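Local coordinates for fimbrin (Schizosaccharomyces pombe, PDB 1RT8), which binds and crosslinks actin filaments, associating with actin structures that develop and maintain cell polarity, and plays a role in cytokinesis, mating and spore formation, at residues Leu314-Ala319 and Leu383-Gln388; Phe346-Asn351 and Asp373-Ser378; Tyr354-Gly359 and Val367-Ala372. All coordinates share one frame; numbering follows the deposited sequence.

In the fold
All three contacts belong to the third calponin-homology domain, in the second actin-binding region, and together show how the helices of one small domain are fitted to one another. Contact 1 pairs helix 314-323 with helix 379-397; contacts 2 and 3 set the short helix 371-375 and the loop before it against positions two turns apart on helix 345-361. Centres of contacts 1 and 2 lie about 12 Å apart, and that of contact 3 about 10 Å from each. Apolar side chains join them: I374 CD1 meets L385 CD2 at 3.9 Å, I369 packs on A384, and L317 lies against A355. A sulfate, probably from the crystallisation liquor, sits where contacts 2 and 3 meet.

Contact 1 (Leu314-Ala319 and Leu383-Gln388); sequences LILLQA and LALVWQ
L316 of helix 314-323 points its side chain at L385 and V386 of helix 379-397, a helix-to-helix contact within the helical core of the calponin-homology fold. L316 has the largest share of the surface buried here, and its two methyl groups divide the work. CD1 faces L385, the two leucines reaching toward each other tip to tip, with L316 CD1 and L385 CD2 3.7 Å apart. L385 gets there because its CG stands opposite the backbone N (chi1 169°), which carries the isopropyl end out toward the other helix. The backbones stay well separated, the nearest CA atoms being L316 CA and V386 CA at 8.1 Å, and the gap is bridged by methyl groups alone. All three side chains are buried, and none offers a polar atom that would need a partner. Further apolar side chains close round it: I374 of the short helix 371-375 packs on L316, L385 also touches L366, and F290 and F306 lie against V386. The example illustrates how one leucine can span two neighbouring residues of a facing helix. The second branch of L316 crosses V386 obliquely, bringing L316 CD2 to 4.0 Å from V386 CG2.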
loop_
_atom_site.group_PDB
_atom_site.type_symbol
_atom_site.label_atom_id
_atom_site.label_comp_id
_atom_site.label_asym_id
_atom_site.label_seq_id
_atom_site.Cartn_x
_atom_site.Cartn_y
_atom_site.Cartn_z
ATOM N N LEU A 314 10.426 -8.547 -18.085
ATOM C CA LEU A 314 10.384 -7.096 -18.211
ATOM C C LEU A 314 10.447 -6.346 -16.887
ATOM O O LEU A 314 11.130 -5.329 -16.777
ATOM C CB LEU A 314 9.134 -6.691 -18.994
ATOM C CG LEU A 314 9.147 -7.156 -20.455
ATOM C CD1 LEU A 314 7.890 -6.651 -21.173
ATOM C CD2 LEU A 314 10.392 -6.614 -21.140
ATOM N N ILE A 315 9.728 -6.845 -15.889
ATOM C CA ILE A 315 9.717 -6.233 -14.566
ATOM C C ILE A 315 11.111 -6.270 -13.957
ATOM O O ILE A 315 11.595 -5.265 -13.444
ATOM C CB ILE A 315 8.734 -6.967 -13.621
ATOM C CG1 ILE A 315 7.299 -6.773 -14.116
ATOM C CG2 ILE A 315 8.909 -6.477 -12.180
ATOM C CD1 ILE A 315 6.833 -5.344 -14.165
ATOM N N LEU A 316 11.760 -7.431 -14.016
ATOM C CA LEU A 316 13.105 -7.575 -13.469
ATOM C C LEU A 316 14.099 -6.639 -14.164
ATOM O O LEU A 316 14.923 -5.988 -13.509
ATOM C CB LEU A 316 13.573 -9.033 -13.594
ATOM C CG LEU A 316 12.882 -10.023 -12.634
ATOM C CD1 LEU A 316 13.213 -11.457 -13.002
ATOM C CD2 LEU A 316 13.331 -9.735 -11.215
ATOM N N LEU A 317 14.018 -6.572 -15.489
ATOM C CA LEU A 317 14.913 -5.722 -16.250
ATOM C C LEU A 317 14.719 -4.255 -15.876
ATOM O O LEU A 317 15.689 -3.506 -15.778
ATOM C CB LEU A 317 14.709 -5.952 -17.749
ATOM C CG LEU A 317 15.193 -7.340 -18.194
ATOM C CD1 LEU A 317 14.851 -7.590 -19.655
ATOM C CD2 LEU A 317 16.691 -7.453 -17.967
ATOM N N GLN A 318 13.478 -3.844 -15.651
ATOM C CA GLN A 318 13.220 -2.462 -15.256
ATOM C C GLN A 318 13.863 -2.179 -13.902
ATOM O O GLN A 318 14.467 -1.127 -13.708
ATOM C CB GLN A 318 11.726 -2.185 -15.163
ATOM C CG GLN A 318 11.018 -2.103 -16.501
ATOM C CD GLN A 318 9.521 -1.967 -16.328
ATOM O OE1 GLN A 318 9.037 -1.024 -15.699
ATOM N NE2 GLN A 318 8.776 -2.915 -16.879
ATOM N N ALA A 319 13.729 -3.129 -12.976
ATOM C CA ALA A 319 14.290 -2.998 -11.636
ATOM C C ALA A 319 15.791 -2.740 -11.712
ATOM O O ALA A 319 16.295 -1.824 -11.054
ATOM C CB ALA A 319 14.010 -4.265 -10.812
ATOM N N LEU A 383 11.911 -16.241 -6.168
ATOM C CA LEU A 383 12.124 -15.552 -4.896
ATOM C C LEU A 383 13.622 -15.389 -4.639
ATOM O O LEU A 383 14.063 -14.365 -4.131
ATOM C CB LEU A 383 11.509 -16.349 -3.749
ATOM C CG LEU A 383 9.993 -16.367 -3.580
ATOM C CD1 LEU A 383 9.632 -17.479 -2.608
ATOM C CD2 LEU A 383 9.504 -15.015 -3.044
ATOM N N ALA A 384 14.398 -16.411 -4.985
ATOM C CA ALA A 384 15.837 -16.369 -4.774
ATOM C C ALA A 384 16.496 -15.260 -5.604
ATOM O O ALA A 384 17.379 -14.547 -5.114
ATOM C CB ALA A 384 16.459 -17.729 -5.114
ATOM N N LEU A 385 16.074 -15.111 -6.856
ATOM C CA LEU A 385 16.652 -14.076 -7.710
ATOM C C LEU A 385 16.277 -12.678 -7.210
ATOM O O LEU A 385 17.131 -11.805 -7.123
ATOM C CB LEU A 385 16.197 -14.248 -9.162
ATOM C CG LEU A 385 16.519 -13.095 -10.126
ATOM C CD1 LEU A 385 18.026 -12.861 -10.175
ATOM C CD2 LEU A 385 15.995 -13.443 -11.528
ATOM N N VAL A 386 15.008 -12.454 -6.887
ATOM C CA VAL A 386 14.636 -11.128 -6.403
ATOM C C VAL A 386 15.361 -10.852 -5.086
ATOM O O VAL A 386 15.844 -9.740 -4.868
ATOM C CB VAL A 386 13.112 -10.981 -6.215
ATOM C CG1 VAL A 386 12.790 -9.629 -5.600
ATOM C CG2 VAL A 386 12.408 -11.121 -7.560
ATOM N N TRP A 387 15.457 -11.861 -4.222
ATOM C CA TRP A 387 16.155 -11.683 -2.952
ATOM C C TRP A 387 17.587 -11.220 -3.188
ATOM O O TRP A 387 18.056 -10.292 -2.532
ATOM C CB TRP A 387 16.174 -12.977 -2.137
ATOM C CG TRP A 387 17.102 -12.901 -0.960
ATOM C CD1 TRP A 387 18.183 -13.698 -0.717
ATOM C CD2 TRP A 387 17.051 -11.953 0.119
ATOM N NE1 TRP A 387 18.813 -13.306 0.448
ATOM C CE2 TRP A 387 18.136 -12.237 0.979
ATOM C CE3 TRP A 387 16.192 -10.894 0.441
ATOM C CZ2 TRP A 387 18.388 -11.497 2.142
ATOM C CZ3 TRP A 387 16.443 -10.156 1.606
ATOM C CH2 TRP A 387 17.529 -10.463 2.438
ATOM N N GLN A 388 18.289 -11.861 -4.117
ATOM C CA GLN A 388 19.665 -11.459 -4.401
ATOM C C GLN A 388 19.708 -9.994 -4.816
ATOM O O GLN A 388 20.639 -9.271 -4.461
ATOM C CB GLN A 388 20.263 -12.323 -5.508
ATOM C CG GLN A 388 20.578 -13.718 -5.057
ATOM C CD GLN A 388 21.680 -13.752 -4.025
ATOM O OE1 GLN A 388 21.594 -14.491 -3.043
ATOM N NE2 GLN A 388 22.730 -12.957 -4.240
#

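Contact 2 (Phe346-Asn351 and Asp373-Ser378); sequences FKAVEN and DITDGS
T375, in the last turn of helix 371-375, is directed at A348 and V349 on one side of helix 345-361, so that a short connecting helix of the calponin-homology fold is fitted to a long one. The backbones come close, V349 CA and T375 CA being 5.9 Å apart, as small facing residues allow. From CB outward the threonine's atoms share V349 and A348 between them. T375 CB lies 4.0 Å from V349 CG2, the two side chains crossing at about a right angle, and T375 OG1 is nearer still to V349 CG2, at 3.6 Å. The hydroxyl, beside its own backbone N (chi1 -56°), settles over the main chain of the long helix, with T375 OG1 3.4 Å from V349 CA. This is contact without a hydrogen bond; the hydroxyl gives a weak one to G371 O, one turn back in its own helix. The methyl branch turns to A348. With an alanine here, A348 would probably lose its methyl neighbour and V349 CG2 would border a small gap, while G371 O would forgo its weak bond. Just beyond, G377 ends the helix in a Schellman motif, S378 N bonding to D373 O, and D376 forms a salt bridge with R345. The methyl contact itself is plain: T375 CG2 rests 3.7 Å from A348 CB.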
loop_
_atom_site.group_PDB
_atom_site.type_symbol
_atom_site.label_atom_id
_atom_site.label_comp_id
_atom_site.label_asym_id
_atom_site.label_seq_id
_atom_site.Cartn_x
_atom_site.Cartn_y
_atom_site.Cartn_z
ATOM N N PHE A 346 10.074 -18.350 -26.118
ATOM C CA PHE A 346 11.495 -18.145 -26.374
ATOM C C PHE A 346 11.891 -16.687 -26.149
ATOM O O PHE A 346 13.021 -16.403 -25.760
ATOM C CB PHE A 346 11.879 -18.625 -27.787
ATOM C CG PHE A 346 11.502 -17.681 -28.897
ATOM C CD1 PHE A 346 12.440 -16.789 -29.416
ATOM C CD2 PHE A 346 10.234 -17.717 -29.464
ATOM C CE1 PHE A 346 12.117 -15.951 -30.490
ATOM C CE2 PHE A 346 9.901 -16.884 -30.537
ATOM C CZ PHE A 346 10.848 -15.999 -31.052
ATOM N N LYS A 347 10.961 -15.764 -26.375
ATOM C CA LYS A 347 11.254 -14.353 -26.152
ATOM C C LYS A 347 11.336 -14.035 -24.650
ATOM O O LYS A 347 12.187 -13.256 -24.226
ATOM C CB LYS A 347 10.203 -13.463 -26.822
ATOM C CG LYS A 347 10.224 -13.556 -28.327
ATOM C CD LYS A 347 9.537 -12.380 -28.991
ATOM C CE LYS A 347 9.823 -12.402 -30.487
ATOM N NZ LYS A 347 9.338 -11.182 -31.174
ATOM N N ALA A 348 10.463 -14.638 -23.846
ATOM C CA ALA A 348 10.491 -14.389 -22.411
ATOM C C ALA A 348 11.758 -15.006 -21.814
ATOM O O ALA A 348 12.358 -14.445 -20.898
ATOM C CB ALA A 348 9.237 -14.980 -21.743
ATOM N N VAL A 349 12.156 -16.164 -22.338
ATOM C CA VAL A 349 13.354 -16.845 -21.864
ATOM C C VAL A 349 14.594 -16.020 -22.182
ATOM O O VAL A 349 15.525 -15.971 -21.382
ATOM C CB VAL A 349 13.501 -18.256 -22.489
ATOM C CG1 VAL A 349 14.911 -18.803 -22.243
ATOM C CG2 VAL A 349 12.472 -19.196 -21.866
ATOM N N GLU A 350 14.610 -15.374 -23.345
ATOM C CA GLU A 350 15.744 -14.533 -23.700
ATOM C C GLU A 350 15.793 -13.379 -22.698
ATOM O O GLU A 350 16.852 -13.062 -22.154
ATOM C CB GLU A 350 15.597 -14.004 -25.131
ATOM C CG GLU A 350 15.714 -15.111 -26.176
ATOM C CD GLU A 350 15.528 -14.624 -27.600
ATOM O OE1 GLU A 350 15.029 -13.491 -27.785
ATOM O OE2 GLU A 350 15.866 -15.393 -28.533
ATOM N N ASN A 351 14.640 -12.765 -22.446
ATOM C CA ASN A 351 14.561 -11.660 -21.499
ATOM C C ASN A 351 15.023 -12.101 -20.117
ATOM O O ASN A 351 15.758 -11.387 -19.450
ATOM C CB ASN A 351 13.129 -11.120 -21.406
ATOM C CG ASN A 351 12.773 -10.200 -22.561
ATOM O OD1 ASN A 351 13.616 -9.891 -23.410
ATOM N ND2 ASN A 351 11.520 -9.743 -22.590
ATOM N N ASP A 373 13.804 -20.827 -15.644
ATOM C CA ASP A 373 13.187 -21.046 -14.334
ATOM C C ASP A 373 12.278 -19.883 -13.957
ATOM O O ASP A 373 11.222 -20.070 -13.351
ATOM C CB ASP A 373 14.242 -21.205 -13.238
ATOM C CG ASP A 373 15.044 -22.468 -13.388
ATOM O OD1 ASP A 373 14.427 -23.549 -13.459
ATOM O OD2 ASP A 373 16.288 -22.380 -13.435
ATOM N N ILE A 374 12.696 -18.678 -14.310
ATOM C CA ILE A 374 11.905 -17.508 -13.995
ATOM C C ILE A 374 10.715 -17.475 -14.933
ATOM O O ILE A 374 9.588 -17.180 -14.516
ATOM C CB ILE A 374 12.719 -16.209 -14.160
ATOM C CG1 ILE A 374 14.043 -16.305 -13.384
ATOM C CG2 ILE A 374 11.895 -15.029 -13.662
ATOM C CD1 ILE A 374 13.897 -16.660 -11.900
ATOM N N THR A 375 10.958 -17.803 -16.198
ATOM C CA THR A 375 9.893 -17.799 -17.196
ATOM C C THR A 375 8.810 -18.815 -16.839
ATOM O O THR A 375 7.631 -18.586 -17.091
ATOM C CB THR A 375 10.402 -18.170 -18.621
ATOM O OG1 THR A 375 11.466 -17.289 -19.020
ATOM C CG2 THR A 375 9.251 -18.062 -19.624
ATOM N N ASP A 376 9.215 -19.943 -16.270
ATOM C CA ASP A 376 8.248 -20.964 -15.921
ATOM C C ASP A 376 7.605 -20.751 -14.555
ATOM O O ASP A 376 6.817 -21.575 -14.101
ATOM C CB ASP A 376 8.900 -22.342 -16.024
ATOM C CG ASP A 376 9.316 -22.674 -17.455
ATOM O OD1 ASP A 376 8.750 -22.082 -18.405
ATOM O OD2 ASP A 376 10.198 -23.525 -17.638
ATOM N N GLY A 377 7.936 -19.633 -13.915
ATOM C CA GLY A 377 7.368 -19.318 -12.614
ATOM C C GLY A 377 7.865 -20.100 -11.403
ATOM O O GLY A 377 7.109 -20.296 -10.446
ATOM N N SER A 378 9.112 -20.553 -11.424
ATOM C CA SER A 378 9.658 -21.282 -10.285
ATOM C C SER A 378 9.468 -20.422 -9.047
ATOM O O SER A 378 9.933 -19.287 -8.994
ATOM C CB SER A 378 11.152 -21.566 -10.478
ATOM O OG SER A 378 11.749 -22.067 -9.285
#

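Contact 3 (Tyr354-Gly359 and Val367-Ala372); sequences YAVDLG and VGIQGA. With SO4 (sulfate ion), chain D.
Over one face of the flat peptide group joining Q370 to G371 sits a methyl of V356, where helix 345-361 of the calponin-homology fold meets the loop leading into helix 371-375. V356 CG2 is 4.2 Å from Q370 C and nearly straight above it, and about as far from G371 N. The one aromatic ring, that of Y354, belongs to the other side of the helix: one of its faces takes L358 CD1, offset toward the rim, and its hydroxyl is hydrogen-bonded to N329 N. V356 is buried and provides most of the contact. With CG1 opposite the backbone N (chi1 168°), both methyls are presented to the loop, and V356 CG1 approaches I369 O at 4.0 Å. A looser apolar touch joins V356 CG2 to I369 CG2 at 4.3 Å, and I369 goes on to pack against L381 of helix 379-397. G371, whose CA is the nearest to that of V356, brings no side chain to this junction. Q370 is the N-cap of the short helix, its backbone N bonded to the D373 carboxylate. First-turn amides would be expected to attract an anion, and a sulfate, also bonded to N353 ND2, is found there. The bond itself comes from A372, whose N reaches sulfate O1 at 2.7 Å with an N-H...O angle of 163°.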
loop_
_atom_site.group_PDB
_atom_site.type_symbol
_atom_site.label_atom_id
_atom_site.label_comp_id
_atom_site.label_asym_id
_atom_site.label_seq_id
_atom_site.Cartn_x
_atom_site.Cartn_y
_atom_site.Cartn_z
ATOM N N TYR A 354 18.810 -12.838 -19.873
ATOM C CA TYR A 354 19.517 -11.566 -19.803
ATOM C C TYR A 354 19.450 -11.022 -18.372
ATOM O O TYR A 354 20.451 -10.565 -17.821
ATOM C CB TYR A 354 18.884 -10.591 -20.805
ATOM C CG TYR A 354 19.574 -9.248 -20.953
ATOM C CD1 TYR A 354 20.953 -9.111 -20.764
ATOM C CD2 TYR A 354 18.848 -8.116 -21.311
ATOM C CE1 TYR A 354 21.589 -7.864 -20.928
ATOM C CE2 TYR A 354 19.466 -6.881 -21.477
ATOM C CZ TYR A 354 20.835 -6.759 -21.282
ATOM O OH TYR A 354 21.432 -5.521 -21.426
ATOM N N ALA A 355 18.271 -11.097 -17.763
ATOM C CA ALA A 355 18.094 -10.620 -16.401
ATOM C C ALA A 355 19.018 -11.366 -15.437
ATOM O O ALA A 355 19.612 -10.765 -14.545
ATOM C CB ALA A 355 16.643 -10.790 -15.974
ATOM N N VAL A 356 19.130 -12.680 -15.615
ATOM C CA VAL A 356 19.984 -13.497 -14.755
ATOM C C VAL A 356 21.461 -13.139 -14.917
ATOM O O VAL A 356 22.190 -13.040 -13.928
ATOM C CB VAL A 356 19.755 -15.001 -15.036
ATOM C CG1 VAL A 356 20.838 -15.850 -14.382
ATOM C CG2 VAL A 356 18.384 -15.406 -14.477
ATOM N N ASP A 357 21.896 -12.923 -16.158
ATOM C CA ASP A 357 23.286 -12.560 -16.416
ATOM C C ASP A 357 23.635 -11.188 -15.830
ATOM O O ASP A 357 24.732 -10.992 -15.304
ATOM C CB ASP A 357 23.576 -12.572 -17.916
ATOM C CG ASP A 357 23.806 -13.972 -18.453
ATOM O OD1 ASP A 357 24.017 -14.898 -17.648
ATOM O OD2 ASP A 357 23.790 -14.147 -19.687
ATOM N N LEU A 358 22.717 -10.234 -15.926
ATOM C CA LEU A 358 22.964 -8.910 -15.360
ATOM C C LEU A 358 23.140 -9.039 -13.856
ATOM O O LEU A 358 23.823 -8.231 -13.229
ATOM C CB LEU A 358 21.806 -7.966 -15.661
ATOM C CG LEU A 358 21.756 -7.437 -17.090
ATOM C CD1 LEU A 358 20.457 -6.691 -17.309
ATOM C CD2 LEU A 358 22.967 -6.527 -17.344
ATOM N N GLY A 359 22.509 -10.063 -13.285
ATOM C CA GLY A 359 22.616 -10.313 -11.862
ATOM C C GLY A 359 23.971 -10.916 -11.560
ATOM O O GLY A 359 24.631 -10.544 -10.588
ATOM N N VAL A 367 24.140 -19.150 -9.215
ATOM C CA VAL A 367 24.662 -20.370 -9.829
ATOM C C VAL A 367 23.650 -21.450 -10.237
ATOM O O VAL A 367 23.788 -22.054 -11.304
ATOM C CB VAL A 367 25.732 -21.019 -8.929
ATOM C CG1 VAL A 367 26.564 -22.003 -9.746
ATOM C CG2 VAL A 367 26.618 -19.940 -8.312
ATOM N N GLY A 368 22.638 -21.701 -9.414
ATOM C CA GLY A 368 21.666 -22.729 -9.771
ATOM C C GLY A 368 20.387 -22.239 -10.436
ATOM O O GLY A 368 19.423 -22.993 -10.592
ATOM N N ILE A 369 20.371 -20.976 -10.847
ATOM C CA ILE A 369 19.180 -20.409 -11.461
ATOM C C ILE A 369 19.360 -20.134 -12.943
ATOM O O ILE A 369 20.432 -19.738 -13.381
ATOM C CB ILE A 369 18.799 -19.094 -10.765
ATOM C CG1 ILE A 369 18.498 -19.375 -9.295
ATOM C CG2 ILE A 369 17.622 -18.443 -11.473
ATOM C CD1 ILE A 369 18.222 -18.149 -8.481
ATOM N N GLN A 370 18.303 -20.347 -13.712
ATOM C CA GLN A 370 18.362 -20.088 -15.140
ATOM C C GLN A 370 17.180 -19.280 -15.620
ATOM O O GLN A 370 16.122 -19.278 -14.995
ATOM C CB GLN A 370 18.444 -21.391 -15.906
ATOM C CG GLN A 370 19.707 -22.142 -15.601
ATOM C CD GLN A 370 19.843 -23.348 -16.463
ATOM O OE1 GLN A 370 18.886 -24.102 -16.635
ATOM N NE2 GLN A 370 21.032 -23.555 -17.012
ATOM N N GLY A 371 17.368 -18.595 -16.742
ATOM C CA GLY A 371 16.316 -17.763 -17.292
ATOM C C GLY A 371 14.979 -18.465 -17.334
ATOM O O GLY A 371 13.978 -17.948 -16.826
ATOM N N ALA A 372 14.971 -19.657 -17.921
ATOM C CA ALA A 372 13.754 -20.434 -18.058
ATOM C C ALA A 372 13.048 -20.674 -16.728
ATOM O O ALA A 372 11.827 -20.733 -16.691
ATOM C CB ALA A 372 14.050 -21.769 -18.751
HETATM S S SO4 D . 18.304 -21.211 -20.270
HETATM O O1 SO4 D . 17.130 -20.550 -19.358
HETATM O O2 SO4 D . 18.237 -22.633 -19.998
HETATM O O3 SO4 D . 18.109 -20.927 -21.532
HETATM O O4 SO4 D . 19.508 -20.672 -19.679
#